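Local atomic coordinates of Ras GTPase-activating-like protein IQGAP2 (Homo sapiens, PDB entry 5CJP), a protein that probably acts as a scaffold that binds Rho-family GTPases in their GTP-bound form through a GAP-related domain, rather than speeding GTP hydrolysis. Residues E[117-131]-E[173-187]. Residues are numbered along the deposited sequence; the frame is centred on the assembly and turned at random.
Sequences VVKEIIDDKSLIINT and LEASIENLRRVTDKV
Val117 and Ile121 of helix 111-123 face Val187 and Val183 of helix 167-193, the two short axes running nearly antiparallel at 155° and 9.9 Å apart. Val117 CG2 meets Val187 CG2 at 3.8 Å, the two side chains crossing at about a right angle. One turn on, Ile121 lays CG1 and CD1 against Val183 CG1. Exposed Glu120 and Lys186 form a salt bridge, Glu120 OE2 to Lys186 NZ 3.5 Å, their side chains crossing at about a right angle. Both segments belong to the helical GAP-related domain. After helix 111-123 the chain makes a type I beta turn from Asp124 to Leu127, and Asp124 OD1 accepts from Ser126 N in an Asx turn. The chain then continues along helix 167-193, against its direction, as far as Leu173. Here Leu127 CD1 touches Asn179 CB at 3.7 Å as the two side chains slide past each other in opposite directions. In Ile129, CG1 lies beside the backbone N (chi1 -59°), and the extended chain beyond it carries CD1 to Val183 CG2 at 3.8 Å, while CG2 packs on Leu180 CG. With an alanine here both branches go, which is likely to leave a gap beside Leu180 and Val183. Asn130 N donates to Ser176 OG (3.3 Å, 147°). Thr131 CG2 touches Leu180 CD1 at 3.7 Å, and Asn266 of helix 261-278 also packs on Leu127 and Ile129.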
ATOM      1  N   VAL E 117      -3.980 -32.714   6.746  1.00 55.61           N
ATOM      2  CA  VAL E 117      -3.231 -33.921   6.408  1.00 56.15           C
ATOM      3  C   VAL E 117      -1.835 -33.623   5.902  1.00 55.41           C
ATOM      4  O   VAL E 117      -0.927 -34.440   6.050  1.00 57.30           O
ATOM      5  CB  VAL E 117      -3.940 -34.780   5.336  1.00 57.63           C
ATOM      6  CG1 VAL E 117      -5.322 -35.159   5.819  1.00 56.36           C
ATOM      7  CG2 VAL E 117      -3.986 -34.041   3.999  1.00 54.37           C
ATOM      8  N   VAL E 118      -1.654 -32.462   5.286  1.00 52.97           N
ATOM      9  CA  VAL E 118      -0.333 -32.117   4.792  1.00 50.21           C
ATOM     10  C   VAL E 118       0.511 -31.749   5.998  1.00 55.29           C
ATOM     11  O   VAL E 118       1.669 -32.140   6.099  1.00 53.49           O
ATOM     12  CB  VAL E 118      -0.379 -30.932   3.793  1.00 44.71           C
ATOM     13  CG1 VAL E 118       0.988 -30.288   3.685  1.00 37.10           C
ATOM     14  CG2 VAL E 118      -0.809 -31.430   2.411  1.00 35.33           C
ATOM     15  N   LYS E 119      -0.088 -30.999   6.918  1.00 61.02           N
ATOM     16  CA  LYS E 119       0.605 -30.569   8.125  1.00 64.68           C
ATOM     17  C   LYS E 119       1.039 -31.798   8.931  1.00 66.73           C
ATOM     18  O   LYS E 119       2.018 -31.757   9.679  1.00 66.39           O
ATOM     19  CB  LYS E 119      -0.312 -29.676   8.961  1.00 66.44           C
ATOM     20  CG  LYS E 119       0.305 -29.226  10.261  1.00 67.22           C
ATOM     21  CD  LYS E 119      -0.678 -28.448  11.119  1.00 68.54           C
ATOM     22  CE  LYS E 119      -0.135 -28.260  12.535  1.00 68.04           C
ATOM     23  NZ  LYS E 119       1.257 -27.706  12.511  1.00 68.16           N
ATOM     24  N   GLU E 120       0.304 -32.894   8.762  1.00 67.36           N
ATOM     25  CA  GLU E 120       0.616 -34.139   9.450  1.00 67.15           C
ATOM     26  C   GLU E 120       1.833 -34.827   8.838  1.00 64.81           C
ATOM     27  O   GLU E 120       2.650 -35.402   9.553  1.00 65.28           O
ATOM     28  CB  GLU E 120      -0.568 -35.098   9.380  1.00 71.09           C
ATOM     29  CG  GLU E 120      -1.619 -34.876  10.429  1.00 76.55           C
ATOM     30  CD  GLU E 120      -2.709 -35.924  10.367  1.00 80.02           C
ATOM     31  OE1 GLU E 120      -3.589 -35.921  11.255  1.00 81.53           O
ATOM     32  OE2 GLU E 120      -2.686 -36.752   9.427  1.00 81.21           O
ATOM     33  N   ILE E 121       1.942 -34.780   7.512  1.00 60.19           N
ATOM     34  CA  ILE E 121       3.059 -35.418   6.820  1.00 55.84           C
ATOM     35  C   ILE E 121       4.340 -34.592   6.970  1.00 58.43           C
ATOM     36  O   ILE E 121       5.455 -35.132   6.890  1.00 59.22           O
ATOM     37  CB  ILE E 121       2.738 -35.600   5.324  1.00 50.29           C
ATOM     38  CG1 ILE E 121       1.510 -36.496   5.166  1.00 43.37           C
ATOM     39  CG2 ILE E 121       3.924 -36.194   4.596  1.00 46.48           C
ATOM     40  CD1 ILE E 121       0.921 -36.488   3.783  1.00 72.65           C
ATOM     41  N   ILE E 122       4.167 -33.285   7.180  1.00 61.15           N
ATOM     42  CA  ILE E 122       5.297 -32.356   7.357  1.00 65.07           C
ATOM     43  C   ILE E 122       5.860 -32.495   8.761  1.00 65.44           C
ATOM     44  O   ILE E 122       7.068 -32.557   8.955  1.00 62.80           O
ATOM     45  CB  ILE E 122       4.863 -30.860   7.157  1.00 67.56           C
ATOM     46  CG1 ILE E 122       4.589 -30.535   5.685  1.00 69.66           C
ATOM     47  CG2 ILE E 122       5.930 -29.939   7.596  1.00 67.99           C
ATOM     48  CD1 ILE E 122       4.330 -31.696   4.847  1.00 72.65           C
ATOM     49  N   ASP E 123       4.960 -32.565   9.733  1.00 69.11           N
ATOM     50  CA  ASP E 123       5.332 -32.662  11.138  1.00 73.43           C
ATOM     51  C   ASP E 123       5.973 -33.971  11.591  1.00 71.92           C
ATOM     52  O   ASP E 123       6.705 -33.995  12.584  1.00 70.86           O
ATOM     53  CB  ASP E 123       4.108 -32.368  12.014  1.00 80.59           C
ATOM     54  CG  ASP E 123       3.661 -30.914  11.937  1.00 86.73           C
ATOM     55  OD1 ASP E 123       2.649 -30.568  12.591  1.00 91.32           O
ATOM     56  OD2 ASP E 123       4.321 -30.118  11.231  1.00 90.07           O
ATOM     57  N   ASP E 124       5.707 -35.062  10.885  1.00 70.99           N
ATOM     58  CA  ASP E 124       6.294 -36.337  11.279  1.00 69.36           C
ATOM     59  C   ASP E 124       7.798 -36.322  11.040  1.00 68.68           C
ATOM     60  O   ASP E 124       8.270 -36.705   9.973  1.00 68.61           O
ATOM     61  CB  ASP E 124       5.679 -37.489  10.501  1.00 67.57           C
ATOM     62  CG  ASP E 124       6.027 -38.827  11.104  1.00 65.20           C
ATOM     63  OD1 ASP E 124       7.062 -38.894  11.804  1.00 64.13           O
ATOM     64  OD2 ASP E 124       5.281 -39.804  10.880  1.00 64.50           O
ATOM     65  N   LYS E 125       8.536 -35.880  12.052  1.00 68.51           N
ATOM     66  CA  LYS E 125       9.988 -35.787  11.987  1.00 69.16           C
ATOM     67  C   LYS E 125      10.714 -37.098  11.694  1.00 68.40           C
ATOM     68  O   LYS E 125      11.930 -37.103  11.511  1.00 69.36           O
ATOM     69  CB  LYS E 125      10.510 -35.209  13.303  1.00 70.14           C
ATOM     70  CG  LYS E 125      11.147 -33.844  13.167  1.00 73.48           C
ATOM     71  CD  LYS E 125      11.319 -33.175  14.522  1.00 75.94           C
ATOM     72  CE  LYS E 125       9.963 -32.959  15.205  1.00 76.92           C
ATOM     73  NZ  LYS E 125      10.084 -32.224  16.496  1.00 77.75           N
ATOM     74  N   SER E 126       9.983 -38.208  11.630  1.00 67.00           N
ATOM     75  CA  SER E 126      10.604 -39.502  11.373  1.00 65.31           C
ATOM     76  C   SER E 126      10.237 -40.118  10.029  1.00 61.50           C
ATOM     77  O   SER E 126      10.913 -41.035   9.558  1.00 60.43           O
ATOM     78  CB  SER E 126      10.232 -40.495  12.477  1.00 69.03           C
ATOM     79  OG  SER E 126       9.001 -41.141  12.191  1.00 68.76           O
ATOM     80  N   LEU E 127       9.159 -39.630   9.423  1.00 57.20           N
ATOM     81  CA  LEU E 127       8.702 -40.141   8.140  1.00 52.65           C
ATOM     82  C   LEU E 127       9.716 -39.846   7.049  1.00 53.53           C
ATOM     83  O   LEU E 127      10.135 -38.702   6.860  1.00 52.33           O
ATOM     84  CB  LEU E 127       7.361 -39.516   7.781  1.00 48.20           C
ATOM     85  CG  LEU E 127       6.735 -39.975   6.466  1.00 41.23           C
ATOM     86  CD1 LEU E 127       6.420 -41.478   6.488  1.00 40.32           C
ATOM     87  CD2 LEU E 127       5.492 -39.171   6.259  1.00 34.76           C
ATOM     88  N   ILE E 128      10.118 -40.896   6.341  1.00 55.57           N
ATOM     89  CA  ILE E 128      11.098 -40.801   5.268  1.00 55.26           C
ATOM     90  C   ILE E 128      10.737 -41.814   4.205  1.00 56.50           C
ATOM     91  O   ILE E 128      11.318 -42.899   4.141  1.00 58.55           O
ATOM     92  CB  ILE E 128      12.505 -41.145   5.761  1.00 56.00           C
ATOM     93  CG1 ILE E 128      12.935 -40.163   6.845  1.00 55.07           C
ATOM     94  CG2 ILE E 128      13.493 -41.082   4.632  1.00 54.63           C
ATOM     95  CD1 ILE E 128      14.137 -40.645   7.551  1.00 72.65           C
ATOM     96  N   ILE E 129       9.766 -41.467   3.372  1.00 57.08           N
ATOM     97  CA  ILE E 129       9.350 -42.349   2.298  1.00 57.01           C
ATOM     98  C   ILE E 129      10.332 -42.194   1.129  1.00 59.54           C
ATOM     99  O   ILE E 129      10.790 -41.082   0.824  1.00 61.20           O
ATOM    100  CB  ILE E 129       7.919 -42.001   1.820  1.00 54.23           C
ATOM    101  CG1 ILE E 129       6.940 -42.125   2.982  1.00 52.36           C
ATOM    102  CG2 ILE E 129       7.494 -42.930   0.696  1.00 50.41           C
ATOM    103  CD1 ILE E 129       5.594 -41.500   2.708  1.00 72.65           C
ATOM    104  N   ASN E 130      10.672 -43.309   0.495  1.00 59.84           N
ATOM    105  CA  ASN E 130      11.581 -43.298  -0.652  1.00 60.55           C
ATOM    106  C   ASN E 130      11.379 -44.561  -1.478  1.00 61.86           C
ATOM    107  O   ASN E 130      11.877 -45.637  -1.138  1.00 62.28           O
ATOM    108  CB  ASN E 130      13.040 -43.221  -0.211  1.00 58.32           C
ATOM    109  CG  ASN E 130      13.958 -42.709  -1.321  1.00 54.09           C
ATOM    110  OD1 ASN E 130      13.906 -43.171  -2.459  1.00 50.81           O
ATOM    111  ND2 ASN E 130      14.807 -41.753  -0.982  1.00 53.80           N
ATOM    112  N   THR E 131      10.645 -44.413  -2.570  1.00 63.59           N
ATOM    113  CA  THR E 131      10.337 -45.527  -3.449  1.00 65.32           C
ATOM    114  C   THR E 131      11.449 -45.862  -4.437  1.00 65.50           C
ATOM    115  O   THR E 131      11.223 -46.585  -5.408  1.00 63.35           O
ATOM    116  CB  THR E 131       9.052 -45.222  -4.228  1.00 67.36           C
ATOM    117  OG1 THR E 131       9.158 -43.930  -4.845  1.00 65.30           O
ATOM    118  CG2 THR E 131       7.870 -45.213  -3.285  1.00 67.55           C
ATOM    119  N   LEU E 173      12.232 -50.178   1.831  1.00 62.34           N
ATOM    120  CA  LEU E 173      11.287 -49.961   0.754  1.00 60.27           C
ATOM    121  C   LEU E 173       9.922 -50.479   1.207  1.00 61.57           C
ATOM    122  O   LEU E 173       8.914 -49.791   1.043  1.00 58.44           O
ATOM    123  CB  LEU E 173      11.735 -50.710  -0.516  1.00 54.54           C
ATOM    124  CG  LEU E 173      10.784 -50.673  -1.720  1.00 51.11           C
ATOM    125  CD1 LEU E 173      10.835 -49.294  -2.394  1.00 49.53           C
ATOM    126  CD2 LEU E 173      11.166 -51.761  -2.706  1.00 49.63           C
ATOM    127  N   GLU E 174       9.910 -51.689   1.772  1.00 66.10           N
ATOM    128  CA  GLU E 174       8.686 -52.336   2.254  1.00 69.61           C
ATOM    129  C   GLU E 174       7.906 -51.390   3.158  1.00 65.40           C
ATOM    130  O   GLU E 174       6.710 -51.176   2.965  1.00 61.54           O
ATOM    131  CB  GLU E 174       9.016 -53.611   3.052  1.00 82.43           C
ATOM    132  CG  GLU E 174       9.560 -54.801   2.265  1.00 92.91           C
ATOM    133  CD  GLU E 174       8.543 -55.406   1.328  1.00 99.25           C
ATOM    134  OE1 GLU E 174       8.850 -56.450   0.715  1.00102.10           O
ATOM    135  OE2 GLU E 174       7.438 -54.840   1.201  1.00102.53           O
ATOM    136  N   ALA E 175       8.602 -50.850   4.155  1.00 61.03           N
ATOM    137  CA  ALA E 175       8.017 -49.931   5.119  1.00 59.34           C
ATOM    138  C   ALA E 175       7.542 -48.654   4.434  1.00 60.40           C
ATOM    139  O   ALA E 175       6.419 -48.197   4.670  1.00 62.60           O
ATOM    140  CB  ALA E 175       9.040 -49.596   6.203  1.00 52.70           C
ATOM    141  N   SER E 176       8.397 -48.077   3.594  1.00 60.74           N
ATOM    142  CA  SER E 176       8.046 -46.857   2.878  1.00 60.34           C
ATOM    143  C   SER E 176       6.742 -47.050   2.138  1.00 60.19           C
ATOM    144  O   SER E 176       5.892 -46.164   2.109  1.00 61.13           O
ATOM    145  CB  SER E 176       9.153 -46.475   1.888  1.00 59.69           C
ATOM    146  OG  SER E 176      10.239 -45.844   2.546  1.00 58.37           O
ATOM    147  N   ILE E 177       6.574 -48.215   1.536  1.00 60.12           N
ATOM    148  CA  ILE E 177       5.354 -48.505   0.803  1.00 60.48           C
ATOM    149  C   ILE E 177       4.178 -48.571   1.761  1.00 64.17           C
ATOM    150  O   ILE E 177       3.043 -48.316   1.378  1.00 65.27           O
ATOM    151  CB  ILE E 177       5.467 -49.828   0.061  1.00 57.79           C
ATOM    152  CG1 ILE E 177       6.641 -49.738  -0.911  1.00 56.26           C
ATOM    153  CG2 ILE E 177       4.181 -50.150  -0.669  1.00 51.73           C
ATOM    154  CD1 ILE E 177       7.012 -51.053  -1.498  1.00 72.65           C
ATOM    155  N   GLU E 178       4.450 -48.913   3.015  1.00 68.29           N
ATOM    156  CA  GLU E 178       3.385 -49.002   3.994  1.00 71.67           C
ATOM    157  C   GLU E 178       3.041 -47.603   4.431  1.00 69.65           C
ATOM    158  O   GLU E 178       1.874 -47.221   4.454  1.00 70.90           O
ATOM    159  CB  GLU E 178       3.819 -49.828   5.202  1.00 78.88           C
ATOM    160  CG  GLU E 178       2.966 -51.060   5.406  1.00 83.70           C
ATOM    161  CD  GLU E 178       1.510 -50.721   5.638  1.00 87.35           C
ATOM    162  OE1 GLU E 178       1.183 -50.248   6.748  1.00 89.25           O
ATOM    163  OE2 GLU E 178       0.697 -50.917   4.707  1.00 88.89           O
ATOM    164  N   ASN E 179       4.074 -46.843   4.772  1.00 65.69           N
ATOM    165  CA  ASN E 179       3.909 -45.465   5.200  1.00 61.80           C
ATOM    166  C   ASN E 179       3.183 -44.677   4.113  1.00 59.31           C
ATOM    167  O   ASN E 179       2.173 -44.028   4.376  1.00 57.50           O
ATOM    168  CB  ASN E 179       5.275 -44.814   5.461  1.00 64.10           C
ATOM    169  CG  ASN E 179       5.985 -45.393   6.675  1.00 64.56           C
ATOM    170  OD1 ASN E 179       5.530 -45.248   7.808  1.00 65.98           O
ATOM    171  ND2 ASN E 179       7.108 -46.049   6.438  1.00 67.75           N
ATOM    172  N   LEU E 180       3.708 -44.750   2.892  1.00 57.98           N
ATOM    173  CA  LEU E 180       3.145 -44.033   1.755  1.00 58.52           C
ATOM    174  C   LEU E 180       1.651 -44.289   1.581  1.00 59.91           C
ATOM    175  O   LEU E 180       0.865 -43.347   1.452  1.00 59.38           O
ATOM    176  CB  LEU E 180       3.881 -44.417   0.461  1.00 56.28           C
ATOM    177  CG  LEU E 180       4.316 -43.313  -0.536  1.00 53.71           C
ATOM    178  CD1 LEU E 180       4.698 -43.976  -1.860  1.00 50.29           C
ATOM    179  CD2 LEU E 180       3.200 -42.296  -0.775  1.00 49.51           C
ATOM    180  N   ARG E 181       1.261 -45.558   1.587  1.00 61.80           N
ATOM    181  CA  ARG E 181      -0.139 -45.915   1.417  1.00 65.64           C
ATOM    182  C   ARG E 181      -1.007 -45.353   2.530  1.00 62.21           C
ATOM    183  O   ARG E 181      -2.171 -45.021   2.322  1.00 61.03           O
ATOM    184  CB  ARG E 181      -0.300 -47.431   1.373  1.00 74.09           C
ATOM    185  CG  ARG E 181      -1.672 -47.875   0.885  1.00 87.77           C
ATOM    186  CD  ARG E 181      -2.242 -48.921   1.808  1.00 98.25           C
ATOM    187  NE  ARG E 181      -2.488 -48.362   3.137  1.00104.09           N
ATOM    188  CZ  ARG E 181      -2.292 -49.019   4.274  1.00106.24           C
ATOM    189  NH1 ARG E 181      -1.840 -50.266   4.257  1.00107.58           N
ATOM    190  NH2 ARG E 181      -2.554 -48.432   5.435  1.00106.55           N
ATOM    191  N   ARG E 182      -0.422 -45.243   3.712  1.00 60.03           N
ATOM    192  CA  ARG E 182      -1.114 -44.733   4.883  1.00 57.05           C
ATOM    193  C   ARG E 182      -1.354 -43.225   4.813  1.00 55.78           C
ATOM    194  O   ARG E 182      -2.455 -42.756   5.097  1.00 53.00           O
ATOM    195  CB  ARG E 182      -0.290 -45.058   6.117  1.00 57.81           C
ATOM    196  CG  ARG E 182      -1.074 -45.647   7.246  1.00 55.86           C
ATOM    197  CD  ARG E 182      -0.242 -45.581   8.497  1.00 57.20           C
ATOM    198  NE  ARG E 182       0.057 -44.188   8.823  1.00 53.06           N
ATOM    199  CZ  ARG E 182       1.272 -43.652   8.793  1.00 53.45           C
ATOM    200  NH1 ARG E 182       2.328 -44.387   8.446  1.00 48.83           N
ATOM    201  NH2 ARG E 182       1.432 -42.379   9.123  1.00 55.16           N
ATOM    202  N   VAL E 183      -0.316 -42.463   4.464  1.00 54.01           N
ATOM    203  CA  VAL E 183      -0.454 -41.012   4.356  1.00 52.28           C
ATOM    204  C   VAL E 183      -1.305 -40.653   3.154  1.00 52.28           C
ATOM    205  O   VAL E 183      -2.094 -39.724   3.199  1.00 52.79           O
ATOM    206  CB  VAL E 183       0.898 -40.308   4.213  1.00 51.40           C
ATOM    207  CG1 VAL E 183       1.274 -39.675   5.522  1.00 52.87           C
ATOM    208  CG2 VAL E 183       1.963 -41.283   3.811  1.00 52.49           C
ATOM    209  N   THR E 184      -1.151 -41.412   2.079  1.00 51.11           N
ATOM    210  CA  THR E 184      -1.912 -41.164   0.870  1.00 49.58           C
ATOM    211  C   THR E 184      -3.399 -41.298   1.115  1.00 53.21           C
ATOM    212  O   THR E 184      -4.181 -40.465   0.659  1.00 53.31           O
ATOM    213  CB  THR E 184      -1.523 -42.146  -0.245  1.00 46.32           C
ATOM    214  OG1 THR E 184      -0.139 -41.988  -0.552  1.00 42.15           O
ATOM    215  CG2 THR E 184      -2.340 -41.897  -1.496  1.00 37.71           C
ATOM    216  N   ASP E 185      -3.793 -42.351   1.830  1.00 56.35           N
ATOM    217  CA  ASP E 185      -5.206 -42.587   2.102  1.00 57.70           C
ATOM    218  C   ASP E 185      -5.781 -41.421   2.901  1.00 57.65           C
ATOM    219  O   ASP E 185      -6.937 -41.038   2.707  1.00 56.50           O
ATOM    220  CB  ASP E 185      -5.417 -43.909   2.857  1.00 59.79           C
ATOM    221  CG  ASP E 185      -6.804 -44.511   2.612  1.00 60.36           C
ATOM    222  OD1 ASP E 185      -7.374 -45.100   3.550  1.00 60.16           O
ATOM    223  OD2 ASP E 185      -7.324 -44.408   1.472  1.00 60.85           O
ATOM    224  N   LYS E 186      -4.977 -40.852   3.798  1.00 57.27           N
ATOM    225  CA  LYS E 186      -5.431 -39.706   4.572  1.00 54.97           C
ATOM    226  C   LYS E 186      -5.713 -38.547   3.613  1.00 53.13           C
ATOM    227  O   LYS E 186      -6.776 -37.937   3.673  1.00 54.12           O
ATOM    228  CB  LYS E 186      -4.383 -39.300   5.609  1.00 57.20           C
ATOM    229  CG  LYS E 186      -4.281 -40.271   6.779  1.00 58.50           C
ATOM    230  CD  LYS E 186      -3.493 -39.708   7.945  1.00 60.86           C
ATOM    231  CE  LYS E 186      -3.599 -40.649   9.144  1.00 66.45           C
ATOM    232  NZ  LYS E 186      -2.874 -40.165  10.361  1.00 67.44           N
ATOM    233  N   VAL E 187      -4.779 -38.254   2.712  1.00 49.11           N
ATOM    234  CA  VAL E 187      -4.972 -37.181   1.747  1.00 46.57           C
ATOM    235  C   VAL E 187      -6.202 -37.440   0.887  1.00 46.45           C
ATOM    236  O   VAL E 187      -7.075 -36.593   0.755  1.00 44.65           O
ATOM    237  CB  VAL E 187      -3.774 -37.045   0.801  1.00 44.61           C
ATOM    238  CG1 VAL E 187      -4.111 -36.074  -0.303  1.00 42.88           C
ATOM    239  CG2 VAL E 187      -2.546 -36.576   1.571  1.00 43.00           C
TER